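Local coordinates for glycosyl hydrolases family 2, sugar binding domain protein (Bacteroides uniformis str. 3978 T3 ii, PDB 6D1P) that is a gut-bacterial beta-glucuronidase of glycoside hydrolase family 2, an enzyme that probably cleaves O-glycosidic bonds to release glucuronic acid, at residues Gln206-Ala211 with Ser223-Phe228; Phe537-Ala542 with Glu550-Arg555. One frame throughout, in Å; residues are numbered along the deposited sequence.

Contact 1 (Gln206-Ala211 with Ser223-Phe228); sequences QIRIEA and SIDIAF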
loop_
_atom_site.group_PDB
_atom_site.type_symbol
_atom_site.label_atom_id
_atom_site.label_comp_id
_atom_site.label_asym_id
_atom_site.label_seq_id
_atom_site.Cartn_x
_atom_site.Cartn_y
_atom_site.Cartn_z
ATOM N N GLN A 206 -29.999 -22.124 -18.736
ATOM C CA GLN A 206 -29.182 -23.240 -18.289
ATOM C C GLN A 206 -29.368 -24.420 -19.237
ATOM O O GLN A 206 -30.457 -24.637 -19.773
ATOM C CB GLN A 206 -29.554 -23.624 -16.851
ATOM C CG GLN A 206 -28.520 -24.460 -16.115
ATOM C CD GLN A 206 -28.869 -24.639 -14.643
ATOM O OE1 GLN A 206 -28.018 -24.454 -13.766
ATOM N NE2 GLN A 206 -30.129 -25.002 -14.364
ATOM N N ILE A 207 -28.286 -25.177 -19.445
ATOM C CA ILE A 207 -28.297 -26.361 -20.306
ATOM C C ILE A 207 -27.499 -27.471 -19.642
ATOM O O ILE A 207 -26.262 -27.486 -19.689
ATOM C CB ILE A 207 -27.738 -26.052 -21.712
ATOM C CG1 ILE A 207 -28.682 -25.106 -22.457
ATOM C CG2 ILE A 207 -27.481 -27.345 -22.520
ATOM C CD1 ILE A 207 -28.433 -25.032 -23.934
ATOM N N ARG A 208 -28.199 -28.411 -19.027
ATOM C CA ARG A 208 -27.573 -29.486 -18.271
ATOM C C ARG A 208 -27.563 -30.753 -19.121
ATOM O O ARG A 208 -28.586 -31.124 -19.710
ATOM C CB ARG A 208 -28.325 -29.695 -16.953
ATOM C CG ARG A 208 -28.010 -30.966 -16.186
ATOM C CD ARG A 208 -29.207 -31.325 -15.301
ATOM N NE ARG A 208 -28.868 -32.247 -14.224
ATOM C CZ ARG A 208 -29.370 -32.154 -12.997
ATOM N NH1 ARG A 208 -30.220 -31.173 -12.712
ATOM N NH2 ARG A 208 -29.017 -33.024 -12.052
ATOM N N ILE A 209 -26.408 -31.407 -19.198
ATOM C CA ILE A 209 -26.204 -32.541 -20.085
ATOM C C ILE A 209 -25.608 -33.672 -19.263
ATOM O O ILE A 209 -24.464 -33.570 -18.796
ATOM C CB ILE A 209 -25.294 -32.193 -21.268
ATOM C CG1 ILE A 209 -25.872 -31.019 -22.054
ATOM C CG2 ILE A 209 -25.138 -33.392 -22.184
ATOM C CD1 ILE A 209 -25.084 -30.677 -23.288
ATOM N N GLU A 210 -26.373 -34.751 -19.084
ATOM C CA GLU A 210 -25.924 -35.916 -18.334
ATOM C C GLU A 210 -25.796 -37.094 -19.297
ATOM O O GLU A 210 -26.788 -37.725 -19.672
ATOM C CB GLU A 210 -26.878 -36.233 -17.199
ATOM C CG GLU A 210 -27.086 -35.089 -16.217
ATOM C CD GLU A 210 -27.780 -35.562 -14.949
ATOM O OE1 GLU A 210 -27.786 -36.788 -14.695
ATOM O OE2 GLU A 210 -28.319 -34.719 -14.212
ATOM N N ALA A 211 -24.570 -37.369 -19.710
ATOM C CA ALA A 211 -24.266 -38.553 -20.483
ATOM C C ALA A 211 -23.964 -39.687 -19.515
ATOM O O ALA A 211 -23.147 -39.528 -18.603
ATOM C CB ALA A 211 -23.079 -38.306 -21.414
ATOM N N SER A 223 -29.392 -37.448 -21.225
ATOM C CA SER A 223 -30.501 -36.651 -20.727
ATOM C C SER A 223 -30.103 -35.181 -20.796
ATOM O O SER A 223 -29.008 -34.810 -20.368
ATOM C CB SER A 223 -30.866 -37.067 -19.302
ATOM O OG SER A 223 -31.741 -36.122 -18.716
ATOM N N ILE A 224 -30.976 -34.351 -21.362
ATOM C CA ILE A 224 -30.683 -32.939 -21.582
ATOM C C ILE A 224 -31.826 -32.105 -21.025
ATOM O O ILE A 224 -32.972 -32.240 -21.471
ATOM C CB ILE A 224 -30.459 -32.623 -23.067
ATOM C CG1 ILE A 224 -29.213 -33.339 -23.559
ATOM C CG2 ILE A 224 -30.294 -31.141 -23.277
ATOM C CD1 ILE A 224 -28.833 -32.961 -24.956
ATOM N N ASP A 225 -31.510 -31.229 -20.072
ATOM C CA ASP A 225 -32.473 -30.318 -19.467
ATOM C C ASP A 225 -32.109 -28.889 -19.834
ATOM O O ASP A 225 -30.958 -28.475 -19.664
ATOM C CB ASP A 225 -32.505 -30.477 -17.947
ATOM C CG ASP A 225 -32.758 -31.908 -17.522
ATOM O OD1 ASP A 225 -33.634 -32.558 -18.135
ATOM O OD2 ASP A 225 -32.074 -32.388 -16.589
ATOM N N ILE A 226 -33.095 -28.137 -20.315
ATOM C CA ILE A 226 -32.883 -26.805 -20.862
ATOM C C ILE A 226 -33.871 -25.843 -20.227
ATOM O O ILE A 226 -35.079 -26.100 -20.230
ATOM C CB ILE A 226 -33.043 -26.792 -22.392
ATOM C CG1 ILE A 226 -31.917 -27.595 -23.040
ATOM C CG2 ILE A 226 -33.070 -25.357 -22.915
ATOM C CD1 ILE A 226 -31.813 -27.387 -24.513
ATOM N N ALA A 227 -33.363 -24.722 -19.719
ATOM C CA ALA A 227 -34.178 -23.699 -19.084
ATOM C C ALA A 227 -34.037 -22.377 -19.828
ATOM O O ALA A 227 -32.939 -22.012 -20.256
ATOM C CB ALA A 227 -33.777 -23.518 -17.626
ATOM N N PHE A 228 -35.147 -21.652 -19.958
ATOM C CA PHE A 228 -35.202 -20.413 -20.725
ATOM C C PHE A 228 -35.519 -19.222 -19.828
ATOM O O PHE A 228 -36.377 -19.307 -18.942
ATOM C CB PHE A 228 -36.259 -20.488 -21.844
ATOM C CG PHE A 228 -35.874 -21.378 -22.990
ATOM C CD1 PHE A 228 -36.261 -22.712 -23.012
ATOM C CD2 PHE A 228 -35.124 -20.881 -24.049
ATOM C CE1 PHE A 228 -35.906 -23.535 -24.067
ATOM C CE2 PHE A 228 -34.764 -21.696 -25.112
ATOM C CZ PHE A 228 -35.161 -23.028 -25.120
#
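Strands 206-211 and 223-228 are the two arms of an antiparallel beta hairpin in the immunoglobulin-like domain that follows the sugar-binding domain in family 2 glycosidases. The axes of the two segments run 4.8 Å apart. Side chains alternate between two unlike faces. On one, beta-branched isoleucines, well suited to extended backbone, fill the sandwich core: Ile207 and Ile226, a non-hydrogen-bonded pair, run alongside each other off the sheet, CG1 to CG1 at 4.1 Å. Ile209 and Ile224 repeat the pairing and pack on Cys286 of the facing sheet. The other face is polar. Arg208, its CG anti to the backbone N (chi1 167°), extends alongside Asp225, whose OD2 comes 3.3 Å from Arg208 CD. That oxygen sits far off the guanidinium plane, and the two flat groups stand 80° apart, so the long salt bridge is one of charges alone; Asp225 OD1 bonds to Ser265. The closer ionic partner is Glu210, two residues along the same strand. An alanine in place of Arg208 would probably leave Glu210 OE2 and Asp225 OD2, 5.0 Å apart, without the positive charge between them. Beneath these side chains, Arg208 N donates to Asp225 O nearly along the C=O axis. Above, Glu210 OE2 receives Arg208 NE at 2.5 Å on its anti lone pair, tilted 24° from the guanidinium plane.

Contact 2 (Phe537-Ala542 with Glu550-Arg555); sequences FDIEAA and ESYIIR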
loop_
_atom_site.group_PDB
_atom_site.type_symbol
_atom_site.label_atom_id
_atom_site.label_comp_id
_atom_site.label_asym_id
_atom_site.label_seq_id
_atom_site.Cartn_x
_atom_site.Cartn_y
_atom_site.Cartn_z
ATOM N N PHE A 537 20.146 -39.043 2.999
ATOM C CA PHE A 537 18.808 -38.773 2.496
ATOM C C PHE A 537 17.747 -39.632 3.151
ATOM O O PHE A 537 16.560 -39.362 2.973
ATOM C CB PHE A 537 18.758 -38.987 0.981
ATOM C CG PHE A 537 19.638 -38.037 0.216
ATOM C CD1 PHE A 537 19.548 -36.662 0.430
ATOM C CD2 PHE A 537 20.573 -38.512 -0.689
ATOM C CE1 PHE A 537 20.368 -35.768 -0.256
ATOM C CE2 PHE A 537 21.387 -37.630 -1.389
ATOM C CZ PHE A 537 21.286 -36.250 -1.165
ATOM N N ASP A 538 18.142 -40.651 3.898
ATOM C CA ASP A 538 17.199 -41.487 4.630
ATOM C C ASP A 538 16.948 -40.832 5.981
ATOM O O ASP A 538 17.626 -41.115 6.971
ATOM C CB ASP A 538 17.753 -42.892 4.782
ATOM C CG ASP A 538 16.751 -43.840 5.360
ATOM O OD1 ASP A 538 15.538 -43.535 5.313
ATOM O OD2 ASP A 538 17.188 -44.892 5.869
ATOM N N ILE A 539 15.970 -39.926 6.029
ATOM C CA ILE A 539 15.721 -39.140 7.230
ATOM C C ILE A 539 14.225 -39.038 7.496
ATOM O O ILE A 539 13.382 -39.394 6.666
ATOM C CB ILE A 539 16.336 -37.733 7.146
ATOM C CG1 ILE A 539 15.729 -36.958 5.969
ATOM C CG2 ILE A 539 17.841 -37.823 7.050
ATOM C CD1 ILE A 539 16.152 -35.480 5.895
ATOM N N GLU A 540 13.914 -38.558 8.694
ATOM C CA GLU A 540 12.553 -38.301 9.132
ATOM C C GLU A 540 12.201 -36.845 8.879
ATOM O O GLU A 540 13.015 -35.960 9.152
ATOM C CB GLU A 540 12.406 -38.575 10.627
ATOM C CG GLU A 540 12.466 -40.010 11.015
ATOM C CD GLU A 540 11.440 -40.322 12.077
ATOM O OE1 GLU A 540 11.207 -39.447 12.957
ATOM O OE2 GLU A 540 10.855 -41.428 12.008
ATOM N N ALA A 541 10.986 -36.601 8.380
ATOM C CA ALA A 541 10.370 -35.276 8.428
ATOM C C ALA A 541 11.302 -34.191 7.880
ATOM O O ALA A 541 11.744 -33.281 8.596
ATOM C CB ALA A 541 9.933 -34.950 9.861
ATOM N N ALA A 542 11.609 -34.314 6.586
ATOM C CA ALA A 542 12.605 -33.439 5.977
ATOM C C ALA A 542 12.191 -31.967 6.006
ATOM O O ALA A 542 13.065 -31.093 5.908
ATOM C CB ALA A 542 12.883 -33.875 4.539
ATOM N N GLU A 550 17.001 -30.407 -4.215
ATOM C CA GLU A 550 16.369 -31.258 -5.215
ATOM C C GLU A 550 16.802 -32.702 -5.053
ATOM O O GLU A 550 16.027 -33.615 -5.359
ATOM C CB GLU A 550 16.688 -30.758 -6.625
ATOM C CG GLU A 550 16.076 -29.373 -6.923
ATOM C CD GLU A 550 15.984 -29.057 -8.416
ATOM O OE1 GLU A 550 15.278 -29.782 -9.171
ATOM O OE2 GLU A 550 16.632 -28.062 -8.831
ATOM N N SER A 551 18.023 -32.921 -4.558
ATOM C CA SER A 551 18.541 -34.273 -4.400
ATOM C C SER A 551 17.650 -35.093 -3.489
ATOM O O SER A 551 17.357 -36.266 -3.774
ATOM C CB SER A 551 19.958 -34.222 -3.843
ATOM O OG SER A 551 20.798 -33.503 -4.723
ATOM N N TYR A 552 17.195 -34.482 -2.391
ATOM C CA TYR A 552 16.332 -35.207 -1.486
ATOM C C TYR A 552 14.984 -35.480 -2.135
ATOM O O TYR A 552 14.515 -36.627 -2.161
ATOM C CB TYR A 552 16.162 -34.457 -0.170
ATOM C CG TYR A 552 15.168 -35.169 0.697
ATOM C CD1 TYR A 552 15.502 -36.366 1.341
ATOM C CD2 TYR A 552 13.868 -34.695 0.822
ATOM C CE1 TYR A 552 14.561 -37.049 2.125
ATOM C CE2 TYR A 552 12.928 -35.372 1.598
ATOM C CZ TYR A 552 13.281 -36.543 2.251
ATOM O OH TYR A 552 12.337 -37.198 3.009
ATOM N N ILE A 553 14.357 -34.449 -2.700
ATOM C CA ILE A 553 12.977 -34.640 -3.127
ATOM C C ILE A 553 12.897 -35.598 -4.306
ATOM O O ILE A 553 11.877 -36.267 -4.498
ATOM C CB ILE A 553 12.302 -33.295 -3.443
ATOM C CG1 ILE A 553 10.795 -33.406 -3.171
ATOM C CG2 ILE A 553 12.549 -32.872 -4.887
ATOM C CD1 ILE A 553 10.452 -33.565 -1.701
ATOM N N ILE A 554 13.955 -35.682 -5.111
ATOM C CA ILE A 554 13.948 -36.585 -6.258
ATOM C C ILE A 554 13.846 -38.034 -5.788
ATOM O O ILE A 554 13.046 -38.824 -6.302
ATOM C CB ILE A 554 15.205 -36.324 -7.111
ATOM C CG1 ILE A 554 14.924 -35.160 -8.071
ATOM C CG2 ILE A 554 15.672 -37.582 -7.834
ATOM C CD1 ILE A 554 16.153 -34.457 -8.542
ATOM N N ARG A 555 14.626 -38.378 -4.764
ATOM C CA ARG A 555 14.538 -39.685 -4.144
ATOM C C ARG A 555 13.166 -39.920 -3.529
ATOM O O ARG A 555 12.632 -41.034 -3.601
ATOM C CB ARG A 555 15.630 -39.813 -3.089
ATOM C CG ARG A 555 17.031 -39.932 -3.683
ATOM C CD ARG A 555 18.076 -39.775 -2.608
ATOM N NE ARG A 555 19.393 -40.199 -3.059
ATOM C CZ ARG A 555 20.152 -39.514 -3.914
ATOM N NH1 ARG A 555 19.719 -38.365 -4.430
ATOM N NH2 ARG A 555 21.345 -39.977 -4.254
HETATM O O HOH W 1 13.167 -39.952 4.208
#
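The irregular backbone of 537-542, with an inverse gamma turn centred on Asp538, curls past the first turn of helix 550-564, Phe537 and Tyr552 approaching to 5.9 Å between CA atoms. Phe537, its CG beside the backbone N (chi1 -64°), points its ring at the helix and meets Ser551 and Arg555, one turn apart. The guanidinium of Arg555 turns one face to the ring: Phe537 CE2 sits 3.4 Å above the guanidinium plane, over its centre, the two planes 37° apart. A flat cation suits this place, because its face can pack on carbon while its edge stays polar. Arg555 NH1 donates in the guanidinium plane to Ser551 O at 3.2 Å, and NH2 forms a salt bridge with Glu642, so both ends fix the group's rotation. Small Ser551 lets the ring in, its CB 3.6 Å from Phe537 CZ.

Tyr552 runs antiparallel to the Phe537 side chain, CG anti to the backbone N, and reaches into the curl of the loop. Phe537 O lies in plane at its edge, 3.2 Å from Tyr552 CE1, while Ala542 CB comes within 3.3 Å of Tyr552 CE2, a spot that suits a methyl. The hydroxyl bonds to Gly485 and accepts from a water that also donates to Ile539 O. This is loop-on-helix packing in the TIM barrel domain, an aromatic and arginine cluster seating a loop on a barrel helix.

Overall arrangement
From the N terminus, the chain runs through the antiparallel sheets of the sugar-binding region, then reaches contact 1, which closes a hairpin with 11 residues between the segments, six of them strand, and pairs the first two strands of a three-stranded antiparallel sheet. In the TIM barrel, contact 2 closes a still shorter loop of seven residues, holding the segment ahead of helix 542-545 against helix 550-564. The contacts neither nest nor cross; they follow in series, on opposite sides of the chain's centre. The centres of contact 1 and contact 2 are about 50 Å apart. Both also face neighbouring domains: Asn416 of the barrel meets the hairpin's outer strand, while Glu642 on strand 641-647 meets Arg555.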